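Local coordinates for protein CmeC (PDB 4MT4) that forms a trimeric outer membrane channel of the outer membrane factor family and probably serves as the exit duct of a drug efflux system, at residues 206-217 / 411-422. Sequence-based numbering, arbitrary orientation.
Sequences QARANLESMALQ and LQDYLEARQNWL
L415 lies against N210 at the tight centre of this helix pair. Its CD1 sits 3.8 Å from N210 CB and also touches the backbone oxygen of Q206, while CD2 rests against the amide at N210 CG. N210 turns its CG away from the backbone N (chi1 -180°), which carries that amide across the gap between the helices. There a water donates to the buried N210 OD1 at 2.7 Å. The same water probably bridges to the backbone O of L415, though that leg is suspiciously short; L415 O also keeps its helical bond from Q419 N. No direct hydrogen bond joins the segments.

Towards the N-terminal end, L411 CD2 packs on A207 CB at 4.2 Å. Further along, M214 bends its chain and meets L422 tip to tip, SD to CD2 at 3.8 Å, with its CE beside the side chain of Q419.

On the glutamine side, partly exposed polar ends meet without bonding. Q206 and Q412 bring their amides together nearly perpendicular (83°), yet Q206 NE2 stays 3.5 Å from Q412 OE1. S213 OG, donating to Q217 OE1 at 2.9 Å, steadies an amide that lies unbonded beside Q419 and L422.

The two helices run almost parallel, 17° apart, the splay widening from Q206–Q412 to M214–Q419. They belong to the long helical barrel of the outer membrane factor fold, far from its β-strands. Helix 129-195 packs beside N210 and Q217 and takes a hydrogen bond from R418 through A179 O; helix 339-405 backs L411, and Q412 packs on E416 of a second subunit.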
loop_
_atom_site.group_PDB
_atom_site.type_symbol
_atom_site.label_atom_id
_atom_site.label_comp_id
_atom_site.label_asym_id
_atom_site.label_seq_id
_atom_site.Cartn_x
_atom_site.Cartn_y
_atom_site.Cartn_z
ATOM N N GLN B 206 7.564 36.176 -33.940
ATOM C CA GLN B 206 6.872 36.309 -32.663
ATOM C C GLN B 206 5.433 35.819 -32.766
ATOM O O GLN B 206 4.900 35.222 -31.831
ATOM C CB GLN B 206 6.900 37.759 -32.180
ATOM C CG GLN B 206 8.266 38.226 -31.702
ATOM C CD GLN B 206 8.232 39.620 -31.107
ATOM O OE1 GLN B 206 7.537 40.506 -31.606
ATOM N NE2 GLN B 206 8.979 39.819 -30.028
ATOM N N ALA B 207 4.807 36.073 -33.910
ATOM C CA ALA B 207 3.447 35.612 -34.158
ATOM C C ALA B 207 3.419 34.096 -34.332
ATOM O O ALA B 207 2.456 33.433 -33.944
ATOM C CB ALA B 207 2.866 36.299 -35.386
ATOM N N ARG B 208 4.485 33.555 -34.911
ATOM C CA ARG B 208 4.585 32.119 -35.135
ATOM C C ARG B 208 4.903 31.378 -33.839
ATOM O O ARG B 208 4.326 30.327 -33.560
ATOM C CB ARG B 208 5.647 31.813 -36.192
ATOM C CG ARG B 208 5.930 30.331 -36.378
ATOM C CD ARG B 208 6.285 30.002 -37.820
ATOM N NE ARG B 208 5.238 29.212 -38.462
ATOM C CZ ARG B 208 5.198 27.884 -38.461
ATOM N NH1 ARG B 208 6.152 27.189 -37.856
ATOM N NH2 ARG B 208 4.206 27.248 -39.068
ATOM N N ALA B 209 5.822 31.933 -33.054
ATOM C CA ALA B 209 6.169 31.369 -31.753
ATOM C C ALA B 209 4.944 31.339 -30.850
ATOM O O ALA B 209 4.726 30.381 -30.110
ATOM C CB ALA B 209 7.290 32.169 -31.104
ATOM N N ASN B 210 4.145 32.398 -30.924
ATOM C CA ASN B 210 2.914 32.492 -30.154
ATOM C C ASN B 210 1.889 31.457 -30.610
ATOM O O ASN B 210 1.169 30.883 -29.797
ATOM C CB ASN B 210 2.331 33.903 -30.264
ATOM C CG ASN B 210 1.050 34.066 -29.478
ATOM O OD1 ASN B 210 1.074 34.273 -28.265
ATOM N ND2 ASN B 210 -0.083 33.982 -30.168
ATOM N N LEU B 211 1.842 31.221 -31.917
ATOM C CA LEU B 211 0.926 30.249 -32.501
ATOM C C LEU B 211 1.258 28.833 -32.026
ATOM O O LEU B 211 0.374 28.095 -31.587
ATOM C CB LEU B 211 0.977 30.329 -34.031
ATOM C CG LEU B 211 -0.138 29.739 -34.908
ATOM C CD1 LEU B 211 0.415 28.635 -35.800
ATOM C CD2 LEU B 211 -1.338 29.239 -34.104
ATOM N N GLU B 212 2.533 28.466 -32.104
ATOM C CA GLU B 212 2.966 27.130 -31.713
ATOM C C GLU B 212 2.853 26.913 -30.208
ATOM O O GLU B 212 2.524 25.813 -29.758
ATOM C CB GLU B 212 4.406 26.879 -32.166
ATOM C CG GLU B 212 4.646 27.094 -33.656
ATOM C CD GLU B 212 3.882 26.114 -34.533
ATOM O OE1 GLU B 212 3.493 25.032 -34.041
ATOM O OE2 GLU B 212 3.678 26.426 -35.725
ATOM N N SER B 213 3.129 27.959 -29.435
ATOM C CA SER B 213 3.017 27.885 -27.982
ATOM C C SER B 213 1.576 27.614 -27.566
ATOM O O SER B 213 1.315 26.790 -26.693
ATOM C CB SER B 213 3.517 29.175 -27.332
ATOM O OG SER B 213 3.379 29.129 -25.922
ATOM N N MET B 214 0.642 28.309 -28.208
ATOM C CA MET B 214 -0.778 28.114 -27.940
ATOM C C MET B 214 -1.229 26.713 -28.341
ATOM O O MET B 214 -1.987 26.068 -27.621
ATOM C CB MET B 214 -1.617 29.162 -28.674
ATOM C CG MET B 214 -1.498 30.568 -28.102
ATOM S SD MET B 214 -2.026 30.680 -26.380
ATOM C CE MET B 214 -1.849 32.432 -26.086
ATOM N N ALA B 215 -0.752 26.245 -29.491
ATOM C CA ALA B 215 -1.091 24.910 -29.979
ATOM C C ALA B 215 -0.569 23.838 -29.030
ATOM O O ALA B 215 -1.201 22.801 -28.837
ATOM C CB ALA B 215 -0.532 24.697 -31.379
ATOM N N LEU B 216 0.589 24.103 -28.436
ATOM C CA LEU B 216 1.189 23.194 -27.469
ATOM C C LEU B 216 0.391 23.178 -26.169
ATOM O O LEU B 216 0.114 22.118 -25.610
ATOM C CB LEU B 216 2.640 23.591 -27.193
ATOM C CG LEU B 216 3.407 22.741 -26.180
ATOM C CD1 LEU B 216 3.430 21.283 -26.612
ATOM C CD2 LEU B 216 4.818 23.274 -25.996
ATOM N N GLN B 217 0.019 24.365 -25.698
ATOM C CA GLN B 217 -0.780 24.501 -24.484
ATOM C C GLN B 217 -2.166 23.898 -24.677
ATOM O O GLN B 217 -2.734 23.315 -23.755
ATOM C CB GLN B 217 -0.904 25.971 -24.082
ATOM C CG GLN B 217 0.409 26.621 -23.687
ATOM C CD GLN B 217 0.294 28.125 -23.545
ATOM O OE1 GLN B 217 1.037 28.878 -24.178
ATOM N NE2 GLN B 217 -0.638 28.574 -22.713
ATOM N N LEU B 411 3.543 44.284 -31.134
ATOM C CA LEU B 411 2.941 42.957 -31.160
ATOM C C LEU B 411 3.290 42.175 -29.900
ATOM O O LEU B 411 2.452 41.467 -29.343
ATOM C CB LEU B 411 3.400 42.187 -32.400
ATOM C CG LEU B 411 2.953 40.727 -32.514
ATOM C CD1 LEU B 411 1.440 40.624 -32.651
ATOM C CD2 LEU B 411 3.652 40.041 -33.678
ATOM N N GLN B 412 4.534 42.322 -29.456
ATOM C CA GLN B 412 5.029 41.646 -28.263
ATOM C C GLN B 412 4.222 42.008 -27.019
ATOM O O GLN B 412 3.822 41.131 -26.252
ATOM C CB GLN B 412 6.504 41.983 -28.045
ATOM C CG GLN B 412 7.088 41.433 -26.761
ATOM C CD GLN B 412 8.543 41.817 -26.580
ATOM O OE1 GLN B 412 9.188 42.300 -27.508
ATOM N NE2 GLN B 412 9.065 41.608 -25.376
ATOM N N ASP B 413 3.988 43.303 -26.826
ATOM C CA ASP B 413 3.187 43.776 -25.702
ATOM C C ASP B 413 1.739 43.306 -25.817
ATOM O O ASP B 413 1.080 43.047 -24.812
ATOM C CB ASP B 413 3.234 45.304 -25.610
ATOM C CG ASP B 413 4.494 45.809 -24.935
ATOM O OD1 ASP B 413 5.466 45.033 -24.821
ATOM O OD2 ASP B 413 4.513 46.987 -24.519
ATOM N N TYR B 414 1.252 43.191 -27.048
ATOM C CA TYR B 414 -0.121 42.758 -27.286
ATOM C C TYR B 414 -0.298 41.270 -26.987
ATOM O O TYR B 414 -1.274 40.869 -26.354
ATOM C CB TYR B 414 -0.534 43.062 -28.727
ATOM C CG TYR B 414 -1.844 42.424 -29.132
ATOM C CD1 TYR B 414 -3.033 42.774 -28.505
ATOM C CD2 TYR B 414 -1.893 41.476 -30.146
ATOM C CE1 TYR B 414 -4.231 42.191 -28.872
ATOM C CE2 TYR B 414 -3.085 40.891 -30.521
ATOM C CZ TYR B 414 -4.252 41.252 -29.880
ATOM O OH TYR B 414 -5.446 40.673 -30.248
ATOM N N LEU B 415 0.654 40.459 -27.438
ATOM C CA LEU B 415 0.626 39.021 -27.190
ATOM C C LEU B 415 0.736 38.716 -25.700
ATOM O O LEU B 415 0.126 37.771 -25.202
ATOM C CB LEU B 415 1.754 38.320 -27.951
ATOM C CG LEU B 415 1.679 38.349 -29.478
ATOM C CD1 LEU B 415 2.866 37.614 -30.081
ATOM C CD2 LEU B 415 0.368 37.755 -29.968
ATOM N N GLU B 416 1.523 39.526 -25.000
ATOM C CA GLU B 416 1.715 39.368 -23.564
ATOM C C GLU B 416 0.426 39.637 -22.796
ATOM O O GLU B 416 0.054 38.871 -21.908
ATOM C CB GLU B 416 2.823 40.298 -23.067
ATOM C CG GLU B 416 2.938 40.378 -21.553
ATOM C CD GLU B 416 4.021 41.336 -21.097
ATOM O OE1 GLU B 416 5.034 41.483 -21.813
ATOM O OE2 GLU B 416 3.857 41.947 -20.020
ATOM N N ALA B 417 -0.251 40.728 -23.143
ATOM C CA ALA B 417 -1.494 41.104 -22.477
ATOM C C ALA B 417 -2.564 40.039 -22.688
ATOM O O ALA B 417 -3.367 39.762 -21.795
ATOM C CB ALA B 417 -1.978 42.455 -22.985
ATOM N N ARG B 418 -2.555 39.447 -23.876
ATOM C CA ARG B 418 -3.484 38.384 -24.231
ATOM C C ARG B 418 -3.176 37.093 -23.471
ATOM O O ARG B 418 -4.083 36.387 -23.031
ATOM C CB ARG B 418 -3.432 38.139 -25.740
ATOM C CG ARG B 418 -4.196 36.928 -26.234
ATOM C CD ARG B 418 -3.947 36.725 -27.722
ATOM N NE ARG B 418 -4.326 35.390 -28.172
ATOM C CZ ARG B 418 -5.488 35.101 -28.745
ATOM N NH1 ARG B 418 -6.388 36.056 -28.938
ATOM N NH2 ARG B 418 -5.748 33.859 -29.127
ATOM N N GLN B 419 -1.889 36.798 -23.313
ATOM C CA GLN B 419 -1.451 35.621 -22.568
ATOM C C GLN B 419 -1.808 35.757 -21.092
ATOM O O GLN B 419 -2.150 34.778 -20.428
ATOM C CB GLN B 419 0.057 35.414 -22.723
ATOM C CG GLN B 419 0.607 34.198 -21.993
ATOM C CD GLN B 419 0.255 32.896 -22.686
ATOM O OE1 GLN B 419 -0.689 32.207 -22.301
ATOM N NE2 GLN B 419 1.020 32.550 -23.715
ATOM N N ASN B 420 -1.730 36.984 -20.586
ATOM C CA ASN B 420 -2.052 37.270 -19.193
ATOM C C ASN B 420 -3.528 37.042 -18.887
ATOM O O ASN B 420 -3.873 36.527 -17.823
ATOM C CB ASN B 420 -1.661 38.706 -18.840
ATOM C CG ASN B 420 -0.160 38.899 -18.766
ATOM O OD1 ASN B 420 0.594 37.941 -18.595
ATOM N ND2 ASN B 420 0.283 40.145 -18.890
ATOM N N TRP B 421 -4.395 37.431 -19.819
ATOM C CA TRP B 421 -5.828 37.192 -19.680
ATOM C C TRP B 421 -6.111 35.694 -19.658
ATOM O O TRP B 421 -6.897 35.213 -18.840
ATOM C CB TRP B 421 -6.606 37.861 -20.814
ATOM C CG TRP B 421 -8.087 37.596 -20.769
ATOM C CD1 TRP B 421 -8.846 37.362 -19.658
ATOM C CD2 TRP B 421 -8.983 37.526 -21.886
ATOM N NE1 TRP B 421 -10.157 37.156 -20.015
ATOM C CE2 TRP B 421 -10.267 37.251 -21.377
ATOM C CE3 TRP B 421 -8.823 37.670 -23.269
ATOM C CZ2 TRP B 421 -11.384 37.119 -22.199
ATOM C CZ3 TRP B 421 -9.934 37.538 -24.083
ATOM C CH2 TRP B 421 -11.197 37.266 -23.546
ATOM N N LEU B 422 -5.465 34.968 -20.566
ATOM C CA LEU B 422 -5.606 33.521 -20.645
ATOM C C LEU B 422 -5.201 32.858 -19.332
ATOM O O LEU B 422 -5.907 31.989 -18.823
ATOM C CB LEU B 422 -4.764 32.963 -21.793
ATOM C CG LEU B 422 -4.800 31.447 -21.987
ATOM C CD1 LEU B 422 -6.198 30.987 -22.371
ATOM C CD2 LEU B 422 -3.781 31.011 -23.028
HETATM O O HOH W 1 -0.403 35.621 -26.455
#